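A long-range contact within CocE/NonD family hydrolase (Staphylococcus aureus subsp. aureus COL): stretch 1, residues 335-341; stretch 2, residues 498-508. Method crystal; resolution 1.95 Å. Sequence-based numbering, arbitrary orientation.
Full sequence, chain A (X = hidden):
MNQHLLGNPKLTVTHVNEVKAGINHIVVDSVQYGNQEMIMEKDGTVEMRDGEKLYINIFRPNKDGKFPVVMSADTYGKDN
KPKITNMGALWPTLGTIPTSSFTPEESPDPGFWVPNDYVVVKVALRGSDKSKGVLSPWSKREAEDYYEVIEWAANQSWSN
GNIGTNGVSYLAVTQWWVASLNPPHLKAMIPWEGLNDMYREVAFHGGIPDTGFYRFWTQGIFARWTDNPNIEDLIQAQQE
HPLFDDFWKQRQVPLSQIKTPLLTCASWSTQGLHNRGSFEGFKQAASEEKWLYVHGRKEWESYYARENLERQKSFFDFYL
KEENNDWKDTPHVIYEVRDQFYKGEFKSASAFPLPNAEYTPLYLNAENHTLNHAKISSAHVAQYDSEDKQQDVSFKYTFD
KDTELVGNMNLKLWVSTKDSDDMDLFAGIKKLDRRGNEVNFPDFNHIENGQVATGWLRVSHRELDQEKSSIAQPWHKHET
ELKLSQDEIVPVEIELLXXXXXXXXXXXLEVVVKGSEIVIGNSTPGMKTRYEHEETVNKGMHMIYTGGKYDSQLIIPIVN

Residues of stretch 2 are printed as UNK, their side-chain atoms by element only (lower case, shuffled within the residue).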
# COMPACT_ATOMS: atom_id res chain seq x y z
N TYR A 335 8.17 4.67 -13.15
CA TYR A 335 8.74 4.09 -11.94
C TYR A 335 10.09 4.64 -11.59
O TYR A 335 10.90 4.94 -12.48
CB TYR A 335 8.82 2.55 -12.08
CG TYR A 335 9.69 2.08 -13.21
CD1 TYR A 335 11.02 1.71 -13.00
CD2 TYR A 335 9.20 2.03 -14.50
CE1 TYR A 335 11.83 1.32 -14.02
CE2 TYR A 335 10.03 1.65 -15.56
CZ TYR A 335 11.34 1.26 -15.30
OH TYR A 335 12.17 0.88 -16.35
N GLU A 336 10.38 4.72 -10.29
CA GLU A 336 11.73 5.08 -9.80
C GLU A 336 12.65 3.87 -9.76
O GLU A 336 12.30 2.83 -9.21
CB GLU A 336 11.69 5.73 -8.39
CG GLU A 336 13.05 6.18 -7.95
CD GLU A 336 13.09 6.93 -6.66
OE1 GLU A 336 12.05 7.05 -5.96
OE2 GLU A 336 14.21 7.39 -6.37
N VAL A 337 13.85 4.02 -10.32
CA VAL A 337 14.94 3.09 -10.05
C VAL A 337 15.77 3.69 -8.91
O VAL A 337 16.48 4.68 -9.08
CB VAL A 337 15.81 2.88 -11.27
CG1 VAL A 337 16.90 1.81 -10.96
CG2 VAL A 337 14.93 2.37 -12.46
N ARG A 338 15.67 3.12 -7.71
CA ARG A 338 16.30 3.73 -6.53
C ARG A 338 17.80 3.43 -6.60
O ARG A 338 18.16 2.30 -6.84
CB ARG A 338 15.75 3.12 -5.26
CG ARG A 338 14.29 3.34 -5.06
CD ARG A 338 13.74 2.59 -3.85
NE ARG A 338 13.99 1.16 -4.03
CZ ARG A 338 13.76 0.22 -3.11
NH1 ARG A 338 13.18 0.51 -1.93
NH2 ARG A 338 14.06 -1.04 -3.39
N ASP A 339 18.64 4.40 -6.30
CA ASP A 339 20.08 4.17 -6.15
C ASP A 339 20.52 4.27 -4.66
O ASP A 339 21.17 3.34 -4.13
CB ASP A 339 20.86 5.19 -6.96
CG ASP A 339 22.38 5.02 -6.79
OD1 ASP A 339 22.84 3.88 -6.48
OD2 ASP A 339 23.09 6.00 -6.94
N GLN A 340 20.15 5.39 -4.02
CA GLN A 340 20.33 5.61 -2.59
C GLN A 340 19.04 6.24 -2.03
O GLN A 340 18.07 6.47 -2.77
CB GLN A 340 21.54 6.52 -2.28
CG GLN A 340 22.91 6.04 -2.73
CD GLN A 340 23.79 5.44 -1.59
OE1 GLN A 340 23.65 5.77 -0.37
NE2 GLN A 340 24.71 4.53 -1.98
N PHE A 341 19.05 6.54 -0.73
CA PHE A 341 17.90 7.14 -0.03
C PHE A 341 17.61 8.46 -0.72
O PHE A 341 18.48 9.37 -0.77
CB PHE A 341 18.25 7.34 1.48
CG PHE A 341 17.20 8.06 2.26
CD1 PHE A 341 16.17 7.39 2.87
CD2 PHE A 341 17.23 9.44 2.35
CE1 PHE A 341 15.16 8.07 3.55
CE2 PHE A 341 16.22 10.15 3.01
CZ PHE A 341 15.19 9.45 3.65
N UNK A 498 7.46 -6.26 -4.51
CA UNK A 498 8.03 -5.51 -5.65
C UNK A 498 8.93 -4.34 -5.20
O UNK A 498 8.57 -3.60 -4.28
c UNK A 498 6.00 -6.38 -4.62
c UNK A 498 6.81 -4.96 -6.36
c UNK A 498 5.69 -5.96 -6.00
N UNK A 499 10.09 -4.25 -5.85
CA UNK A 499 11.11 -3.25 -5.56
C UNK A 499 11.81 -2.81 -6.86
O UNK A 499 11.80 -3.53 -7.82
o UNK A 499 12.89 -4.81 -5.12
c UNK A 499 12.10 -3.82 -4.55
N UNK A 500 12.35 -1.61 -6.88
CA UNK A 500 13.07 -1.06 -8.03
C UNK A 500 14.36 -0.43 -7.60
O UNK A 500 14.35 0.59 -6.90
N UNK A 501 15.48 -0.98 -8.06
CA UNK A 501 16.78 -0.62 -7.52
C UNK A 501 17.88 -0.81 -8.53
O UNK A 501 17.84 -1.81 -9.29
o UNK A 501 15.86 -1.72 -5.55
c UNK A 501 17.08 -1.53 -6.27
c UNK A 501 18.18 -0.93 -5.33
N UNK A 502 18.81 0.14 -8.58
CA UNK A 502 20.05 0.04 -9.34
C UNK A 502 21.11 -0.60 -8.46
O UNK A 502 21.28 -0.17 -7.27
c UNK A 502 21.92 1.62 -10.39
c UNK A 502 21.91 0.90 -11.76
c UNK A 502 22.14 3.17 -10.53
c UNK A 502 20.57 1.44 -9.69
N UNK A 503 21.83 -1.58 -9.01
CA UNK A 503 23.04 -2.09 -8.39
C UNK A 503 24.15 -1.71 -9.35
O UNK A 503 24.19 -2.21 -10.47
c UNK A 503 22.96 -3.64 -8.18
c UNK A 503 19.63 -4.39 -6.54
c UNK A 503 21.94 -4.05 -7.18
c UNK A 503 21.37 -4.71 -4.93
c UNK A 503 20.01 -4.70 -5.27
c UNK A 503 20.59 -4.05 -7.49
c UNK A 503 22.31 -4.36 -5.86
N UNK A 504 24.99 -0.75 -8.96
CA UNK A 504 26.10 -0.33 -9.81
C UNK A 504 27.20 -1.37 -9.83
O UNK A 504 27.31 -2.16 -8.93
c UNK A 504 25.78 4.75 -8.91
c UNK A 504 26.45 3.42 -8.63
c UNK A 504 25.72 2.22 -9.32
c UNK A 504 26.70 1.00 -9.33
n UNK A 504 26.65 5.88 -8.38
N UNK A 505 28.03 -1.35 -10.87
CA UNK A 505 29.20 -2.19 -10.94
C UNK A 505 29.96 -2.06 -9.65
O UNK A 505 30.25 -0.93 -9.22
o UNK A 505 32.25 -0.74 -13.63
c UNK A 505 32.36 -1.92 -13.22
n UNK A 505 33.26 -2.77 -13.70
c UNK A 505 30.13 -1.71 -12.10
c UNK A 505 31.48 -2.44 -12.10
N UNK A 506 30.30 -3.20 -9.02
CA UNK A 506 31.01 -3.17 -7.75
C UNK A 506 30.13 -3.22 -6.52
O UNK A 506 30.61 -3.46 -5.40
N UNK A 507 28.83 -2.98 -6.70
CA UNK A 507 27.90 -3.06 -5.59
C UNK A 507 27.40 -4.50 -5.44
O UNK A 507 27.53 -5.29 -6.37
c UNK A 507 27.24 -0.59 -5.65
c UNK A 507 26.15 0.48 -5.60
c UNK A 507 26.74 -2.06 -5.78
o UNK A 507 26.34 1.43 -4.79
o UNK A 507 25.15 0.42 -6.35
N UNK A 508 26.82 -4.82 -4.29
CA UNK A 508 26.45 -6.20 -3.95
C UNK A 508 25.00 -6.34 -3.58
O UNK A 508 24.47 -5.51 -2.87
o UNK A 508 28.67 -6.52 -3.17
c UNK A 508 27.29 -6.60 -2.76
c UNK A 508 26.96 -8.07 -2.24
O HOH W 1 24.80 3.53 -4.69

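Position 498 carries three side-chain carbons that close a ring onto its own backbone N, hence Pro 498, out of reach of stretch 1. Position 499 has one carbon followed by one oxygen, the outline of serine. The CB of Ser 499 lies 3.6 Å from NH2 of Arg 338, oblique to the guanidinium plane.

Position 500 has no side-chain atoms, so it is Gly 500. An ideal CB built here would fall 2.9 Å from Glu 336 O, a clash. At position 501 one carbon carries an oxygen and a carbon; the oxygen among the branch atoms identifies threonine rather than isosteric valine, and its 2.9 Å distance from Arg 338 NH2 agrees with a hydrogen bond. In Thr 501 that atom is OG1, and the N-H...O angle is 156°.

Position 502 shows four carbons forked at the second, hence leucine. The CA-to-CB bond of Leu 502 points toward stretch 1, and its CB packs 3.9 Å from Val 337 CG1. Position 503 has one carbon and then a six-carbon ring without oxygen: Phe 503, pointing away and making no contact.

Position 504 has four carbons in a row ending in nitrogen, which defines Lys 504. Its NZ forms a long salt bridge, 3.8 Å, with Asp 339 OD2. At position 505 the third of three carbons carries one oxygen and one nitrogen, an amide: Gln 505, exposed and out of reach. Position 506 again lacks side-chain atoms. Gly 506 has phi/psi of 93/-15°, where a CB would jam against the preceding carbonyl oxygen.

Position 507 has three carbons, the third bearing two oxygens, so it is Glu 507. It closes a type II turn begun at Lys 504: Glu 507 N donates to Lys 504 O (2.8 Å). Position 508, one carbon carrying an oxygen and a carbon, is Thr 508, beyond reach.

The contact centres on a single bridge between Arg 338 and Thr 501. Arg 338 N donates to Gly 500 O (3.0 Å, 164°), and Leu 502 N donates to Arg 338 O (2.8 Å, 168°). Arg 338 NE adds a second bond to Gly 500 O (2.9 Å), so backbone and side chain share one acceptor. Beyond the bridge, Asp 339 OD1 and Glu 507 OE1 approach to 4.2 Å despite like charge; one water donates to Asp 339 OD1 (2.7 Å) and Glu 507 OE2 (2.6 Å), linking the two carboxylates.

Stretch 2 498-508: PSGTLFKQGET
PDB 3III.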